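Local structure of phosphodiesterase (Salpingoeca rosetta, 7D7P) at residues A[120-125]-A[332-337]; A[253-258]-A[325-330]. The protein belongs to the cyclic nucleotide phosphodiesterase family of the HD superfamily, an all-helical protein that binds a zinc ion in a metal site and is modelled with magnesium as well. All coordinates share one frame; numbering follows the deposited sequence.

Contact 1 (A[120-125]-A[332-337])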
loop_
_atom_site.group_PDB
_atom_site.type_symbol
_atom_site.label_atom_id
_atom_site.label_comp_id
_atom_site.label_asym_id
_atom_site.label_seq_id
_atom_site.Cartn_x
_atom_site.Cartn_y
_atom_site.Cartn_z
ATOM N N TYR A 120 2.588 -27.315 -8.604
ATOM C CA TYR A 120 3.617 -27.968 -9.405
ATOM C C TYR A 120 4.664 -26.964 -9.877
ATOM O O TYR A 120 5.856 -27.285 -9.943
ATOM C CB TYR A 120 2.956 -28.688 -10.581
ATOM C CG TYR A 120 3.735 -28.691 -11.875
ATOM C CD1 TYR A 120 4.740 -29.622 -12.102
ATOM C CD2 TYR A 120 3.440 -27.784 -12.885
ATOM C CE1 TYR A 120 5.443 -29.637 -13.290
ATOM C CE2 TYR A 120 4.138 -27.791 -14.074
ATOM C CZ TYR A 120 5.136 -28.718 -14.274
ATOM O OH TYR A 120 5.829 -28.727 -15.464
ATOM N N LEU A 121 4.241 -25.737 -10.194
ATOM C CA LEU A 121 5.199 -24.711 -10.595
ATOM C C LEU A 121 6.060 -24.269 -9.418
ATOM O O LEU A 121 7.277 -24.100 -9.561
ATOM C CB LEU A 121 4.470 -23.510 -11.200
ATOM C CG LEU A 121 3.708 -23.706 -12.514
ATOM C CD1 LEU A 121 2.879 -22.469 -12.831
ATOM C CD2 LEU A 121 4.656 -24.023 -13.661
ATOM N N LEU A 122 5.447 -24.087 -8.244
ATOM C CA LEU A 122 6.183 -23.581 -7.089
ATOM C C LEU A 122 7.188 -24.604 -6.573
ATOM O O LEU A 122 8.326 -24.249 -6.242
ATOM C CB LEU A 122 5.205 -23.182 -5.983
ATOM C CG LEU A 122 4.356 -21.935 -6.243
ATOM C CD1 LEU A 122 3.196 -21.862 -5.263
ATOM C CD2 LEU A 122 5.209 -20.679 -6.154
ATOM N N LEU A 123 6.789 -25.877 -6.493
ATOM C CA LEU A 123 7.694 -26.901 -5.979
ATOM C C LEU A 123 8.857 -27.138 -6.931
ATOM O O LEU A 123 9.992 -27.356 -6.492
ATOM C CB LEU A 123 6.936 -28.205 -5.733
ATOM C CG LEU A 123 5.840 -28.202 -4.666
ATOM C CD1 LEU A 123 5.201 -29.578 -4.581
ATOM C CD2 LEU A 123 6.385 -27.767 -3.311
ATOM N N THR A 124 8.594 -27.107 -8.239
ATOM C CA THR A 124 9.668 -27.249 -9.213
ATOM C C THR A 124 10.669 -26.107 -9.103
ATOM O O THR A 124 11.869 -26.306 -9.325
ATOM C CB THR A 124 9.086 -27.318 -10.627
ATOM O OG1 THR A 124 8.152 -28.402 -10.708
ATOM C CG2 THR A 124 10.184 -27.527 -11.658
ATOM N N SER A 125 10.202 -24.914 -8.729
ATOM C CA SER A 125 11.074 -23.746 -8.707
ATOM C C SER A 125 11.980 -23.716 -7.479
ATOM O O SER A 125 13.139 -23.300 -7.582
ATOM C CB SER A 125 10.236 -22.466 -8.782
ATOM O OG SER A 125 9.422 -22.458 -9.940
ATOM N N PRO A 332 14.426 -16.080 -3.346
ATOM C CA PRO A 332 14.537 -15.012 -4.356
ATOM C C PRO A 332 14.199 -15.451 -5.769
ATOM O O PRO A 332 13.924 -14.590 -6.615
ATOM C CB PRO A 332 16.004 -14.573 -4.242
ATOM C CG PRO A 332 16.416 -14.985 -2.866
ATOM C CD PRO A 332 15.681 -16.265 -2.597
ATOM N N LYS A 333 14.205 -16.756 -6.057
ATOM C CA LYS A 333 13.835 -17.224 -7.388
ATOM C C LYS A 333 12.390 -16.892 -7.739
ATOM O O LYS A 333 12.032 -16.903 -8.920
ATOM C CB LYS A 333 14.059 -18.734 -7.495
ATOM C CG LYS A 333 14.131 -19.244 -8.926
ATOM C CD LYS A 333 14.360 -20.743 -8.972
ATOM C CE LYS A 333 15.611 -21.132 -8.204
ATOM N NZ LYS A 333 15.822 -22.603 -8.211
ATOM N N LEU A 334 11.556 -16.594 -6.744
ATOM C CA LEU A 334 10.144 -16.319 -6.964
ATOM C C LEU A 334 9.832 -14.830 -7.019
ATOM O O LEU A 334 8.654 -14.462 -7.068
ATOM C CB LEU A 334 9.303 -16.980 -5.871
ATOM C CG LEU A 334 9.412 -18.500 -5.754
ATOM C CD1 LEU A 334 8.580 -19.000 -4.582
ATOM C CD2 LEU A 334 8.983 -19.168 -7.053
ATOM N N ASP A 335 10.849 -13.966 -7.017
ATOM C CA ASP A 335 10.576 -12.536 -6.935
ATOM C C ASP A 335 9.996 -11.966 -8.224
ATOM O O ASP A 335 9.526 -10.824 -8.214
ATOM C CB ASP A 335 11.841 -11.768 -6.527
ATOM C CG ASP A 335 12.967 -11.882 -7.543
ATOM O OD1 ASP A 335 12.811 -12.583 -8.565
ATOM O OD2 ASP A 335 14.024 -11.263 -7.305
ATOM N N PHE A 336 10.006 -12.725 -9.323
ATOM C CA PHE A 336 9.335 -12.264 -10.533
ATOM C C PHE A 336 7.828 -12.168 -10.347
ATOM O O PHE A 336 7.171 -11.423 -11.083
ATOM C CB PHE A 336 9.661 -13.186 -11.714
ATOM C CG PHE A 336 9.102 -14.579 -11.575
ATOM C CD1 PHE A 336 9.821 -15.564 -10.916
ATOM C CD2 PHE A 336 7.866 -14.905 -12.112
ATOM C CE1 PHE A 336 9.316 -16.845 -10.789
ATOM C CE2 PHE A 336 7.354 -16.183 -11.988
ATOM C CZ PHE A 336 8.080 -17.155 -11.325
ATOM N N LEU A 337 7.269 -12.905 -9.382
ATOM C CA LEU A 337 5.843 -12.803 -9.090
ATOM C C LEU A 337 5.472 -11.420 -8.571
ATOM O O LEU A 337 4.335 -10.974 -8.765
ATOM C CB LEU A 337 5.436 -13.874 -8.076
ATOM C CG LEU A 337 5.663 -15.318 -8.528
ATOM C CD1 LEU A 337 5.599 -16.279 -7.350
ATOM C CD2 LEU A 337 4.652 -15.700 -9.600
#
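With chi1 at -162° and the rest of the chain extended except for a bend at chi3 (-56°), K333 swings its ammonium group over to the backbone of S125. K333 NZ donates to S125 O at 2.8 Å, nearly in line with the carbonyl (C=O...N angle 171°), and the methylenes CD and CE lie close to the same oxygen. The bond ties an exposed lysine of a 3-10 turn to a main-chain carbonyl near the C-terminal end of helix 109-126, where the helix dipole would be expected to suit a positive charge.

Next to this polar link, both methyls of L334 face helix 109-126. L334 CD2 rests on S125 CB at 3.9 Å and also nears L122 CD2, while L334 CD1 meets L122 CD2 at 4.1 Å, the two leucine side chains crossing at about a right angle. S125 CB points toward the 332-337 segment, and its hydroxyl is turned back along its own helix, where S125 OG donates to L121 O at 2.7 Å.

The contact joins helix 109-126 to the connection between helices 305-330 and 336-359. L122 also packs on T258 and A259 of helix 245-260, L334 on L327 of helix 305-330, and W54 from an N-terminal loop touches both S125 and F336.

Contact 2 (A[253-258]-A[325-330])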
loop_
_atom_site.group_PDB
_atom_site.type_symbol
_atom_site.label_atom_id
_atom_site.label_comp_id
_atom_site.label_asym_id
_atom_site.label_seq_id
_atom_site.Cartn_x
_atom_site.Cartn_y
_atom_site.Cartn_z
ATOM N N ALA A 253 3.348 -25.840 3.738
ATOM C CA ALA A 253 2.103 -25.140 4.032
ATOM C C ALA A 253 2.121 -23.726 3.465
ATOM O O ALA A 253 1.100 -23.236 2.969
ATOM C CB ALA A 253 1.864 -25.112 5.542
ATOM N N VAL A 254 3.273 -23.056 3.533
ATOM C CA VAL A 254 3.391 -21.714 2.973
ATOM C C VAL A 254 3.203 -21.750 1.459
ATOM O O VAL A 254 2.543 -20.877 0.881
ATOM C CB VAL A 254 4.746 -21.096 3.371
ATOM C CG1 VAL A 254 5.094 -19.917 2.471
ATOM C CG2 VAL A 254 4.727 -20.670 4.834
ATOM N N LEU A 255 3.759 -22.768 0.797
ATOM C CA LEU A 255 3.692 -22.825 -0.661
ATOM C C LEU A 255 2.288 -23.166 -1.151
ATOM O O LEU A 255 1.832 -22.615 -2.161
ATOM C CB LEU A 255 4.710 -23.834 -1.195
ATOM C CG LEU A 255 6.178 -23.414 -1.088
ATOM C CD1 LEU A 255 7.096 -24.521 -1.585
ATOM C CD2 LEU A 255 6.425 -22.120 -1.855
ATOM N N LEU A 256 1.588 -24.076 -0.464
ATOM C CA LEU A 256 0.225 -24.399 -0.881
ATOM C C LEU A 256 -0.704 -23.207 -0.688
ATOM O O LEU A 256 -1.592 -22.965 -1.515
ATOM C CB LEU A 256 -0.306 -25.613 -0.118
ATOM C CG LEU A 256 -1.728 -26.010 -0.544
ATOM C CD1 LEU A 256 -1.746 -26.449 -2.003
ATOM C CD2 LEU A 256 -2.328 -27.091 0.352
ATOM N N HIS A 257 -0.520 -22.458 0.401
ATOM C CA HIS A 257 -1.287 -21.231 0.588
ATOM C C HIS A 257 -0.987 -20.231 -0.520
ATOM O O HIS A 257 -1.889 -19.528 -0.995
ATOM C CB HIS A 257 -0.986 -20.631 1.963
ATOM C CG HIS A 257 -1.692 -19.338 2.228
ATOM N ND1 HIS A 257 -3.061 -19.207 2.146
ATOM C CD2 HIS A 257 -1.217 -18.120 2.583
ATOM C CE1 HIS A 257 -3.401 -17.963 2.434
ATOM N NE2 HIS A 257 -2.300 -17.283 2.703
ATOM N N THR A 258 0.277 -20.164 -0.955
ATOM C CA THR A 258 0.635 -19.308 -2.083
ATOM C C THR A 258 -0.108 -19.722 -3.347
ATOM O O THR A 258 -0.634 -18.871 -4.073
ATOM C CB THR A 258 2.146 -19.350 -2.320
ATOM O OG1 THR A 258 2.837 -18.996 -1.117
ATOM C CG2 THR A 258 2.542 -18.381 -3.434
ATOM N N GLN A 325 6.354 -10.451 -0.629
ATOM C CA GLN A 325 7.595 -9.779 -0.257
ATOM C C GLN A 325 8.392 -10.617 0.735
ATOM O O GLN A 325 9.622 -10.700 0.641
ATOM C CB GLN A 325 7.292 -8.395 0.321
ATOM C CG GLN A 325 6.953 -7.352 -0.731
ATOM C CD GLN A 325 6.546 -6.023 -0.127
ATOM O OE1 GLN A 325 5.895 -5.975 0.915
ATOM N NE2 GLN A 325 6.926 -4.932 -0.784
ATOM N N GLN A 326 7.710 -11.256 1.687
ATOM C CA GLN A 326 8.401 -12.168 2.591
ATOM C C GLN A 326 8.781 -13.462 1.884
ATOM O O GLN A 326 9.852 -14.026 2.140
ATOM C CB GLN A 326 7.533 -12.459 3.815
ATOM C CG GLN A 326 7.346 -11.259 4.723
ATOM C CD GLN A 326 8.667 -10.684 5.190
ATOM O OE1 GLN A 326 9.536 -11.410 5.674
ATOM N NE2 GLN A 326 8.828 -9.375 5.039
ATOM N N LEU A 327 7.917 -13.948 0.989
ATOM C CA LEU A 327 8.220 -15.182 0.268
ATOM C C LEU A 327 9.416 -14.997 -0.660
ATOM O O LEU A 327 10.286 -15.873 -0.739
ATOM C CB LEU A 327 6.994 -15.647 -0.516
ATOM C CG LEU A 327 7.107 -17.004 -1.216
ATOM C CD1 LEU A 327 7.266 -18.124 -0.199
ATOM C CD2 LEU A 327 5.898 -17.253 -2.110
ATOM N N SER A 328 9.480 -13.865 -1.365
ATOM C CA SER A 328 10.606 -13.605 -2.255
ATOM C C SER A 328 11.908 -13.379 -1.497
ATOM O O SER A 328 12.983 -13.575 -2.070
ATOM C CB SER A 328 10.314 -12.395 -3.145
ATOM O OG SER A 328 9.211 -12.646 -3.999
ATOM N N GLN A 329 11.840 -12.963 -0.231
ATOM C CA GLN A 329 13.060 -12.793 0.549
ATOM C C GLN A 329 13.626 -14.129 1.010
ATOM O O GLN A 329 14.850 -14.271 1.130
ATOM C CB GLN A 329 12.796 -11.885 1.752
ATOM C CG GLN A 329 14.059 -11.391 2.444
ATOM C CD GLN A 329 14.796 -10.332 1.642
ATOM O OE1 GLN A 329 14.221 -9.689 0.761
ATOM N NE2 GLN A 329 16.076 -10.147 1.942
ATOM N N ALA A 330 12.761 -15.114 1.266
ATOM C CA ALA A 330 13.228 -16.447 1.622
ATOM C C ALA A 330 13.556 -17.282 0.391
ATOM O O ALA A 330 14.389 -18.191 0.470
ATOM C CB ALA A 330 12.184 -17.163 2.480
#
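L327 projects from helix 325-330 toward helix 253-258 and is the one residue of its segment that touches the other helix. Its CB points across the gap, and CG stands trans to the main-chain nitrogen (chi1 -174°), which carries the fork of the side chain outward to the facing helix. There the two methyls part. L327 CD1 meets V254 CG1 at 3.9 Å, the valine and leucine side chains sliding past each other in opposite directions, and more loosely touches L255 CD2 at 4.4 Å. L327 CD2 goes to the threonine, which it meets tip to tip, 3.7 Å from T258 OG1 and 3.8 Å from T258 CG2.

The threonine hydroxyl touched by this methyl has its polar needs met elsewhere. T258 OG1 donates to V254 O at 2.8 Å, tilted 33° from the carbonyl plane, and is also hydrogen-bonded to W323 NE1. These two bonds hold the hydroxyl in a buried, mostly apolar interface. T258 N reaches V254 O from the opposite face, so that carbonyl takes two donors.

The short helical segments run at 132° to each other with their axes 12.1 Å apart, a spacing bridged by the leucine. Around them, M229 of helix 222-234 packs on L327, L123 and V126 of helix 109-126 pack on L255, and W323, one turn before L327 on helix 305-330, leans on V254.

How the contacts relate
The two contacts are neighbours in one helical core, their centres 9 Å apart. Helix 245-260 lies against helix 109-126: L122 CD1 of contact 1 comes within 3.5 Å of L255 O of contact 2, and L123 CD2 within 3.7 Å of L255 CD1. Helices 305-330 and 336-359 follow each other in the chain, and S328 OG lies 3.2 Å from D335 CA, so the two interfaces are continuous. The zinc ion, bound by H111, H146, D147 and D260, is about 12 Å from the side chains of both L122 and T258, and the magnesium ion about 14 Å from that of T258; helices 109-126 and 245-260 each supply a zinc ligand, H111 and D260.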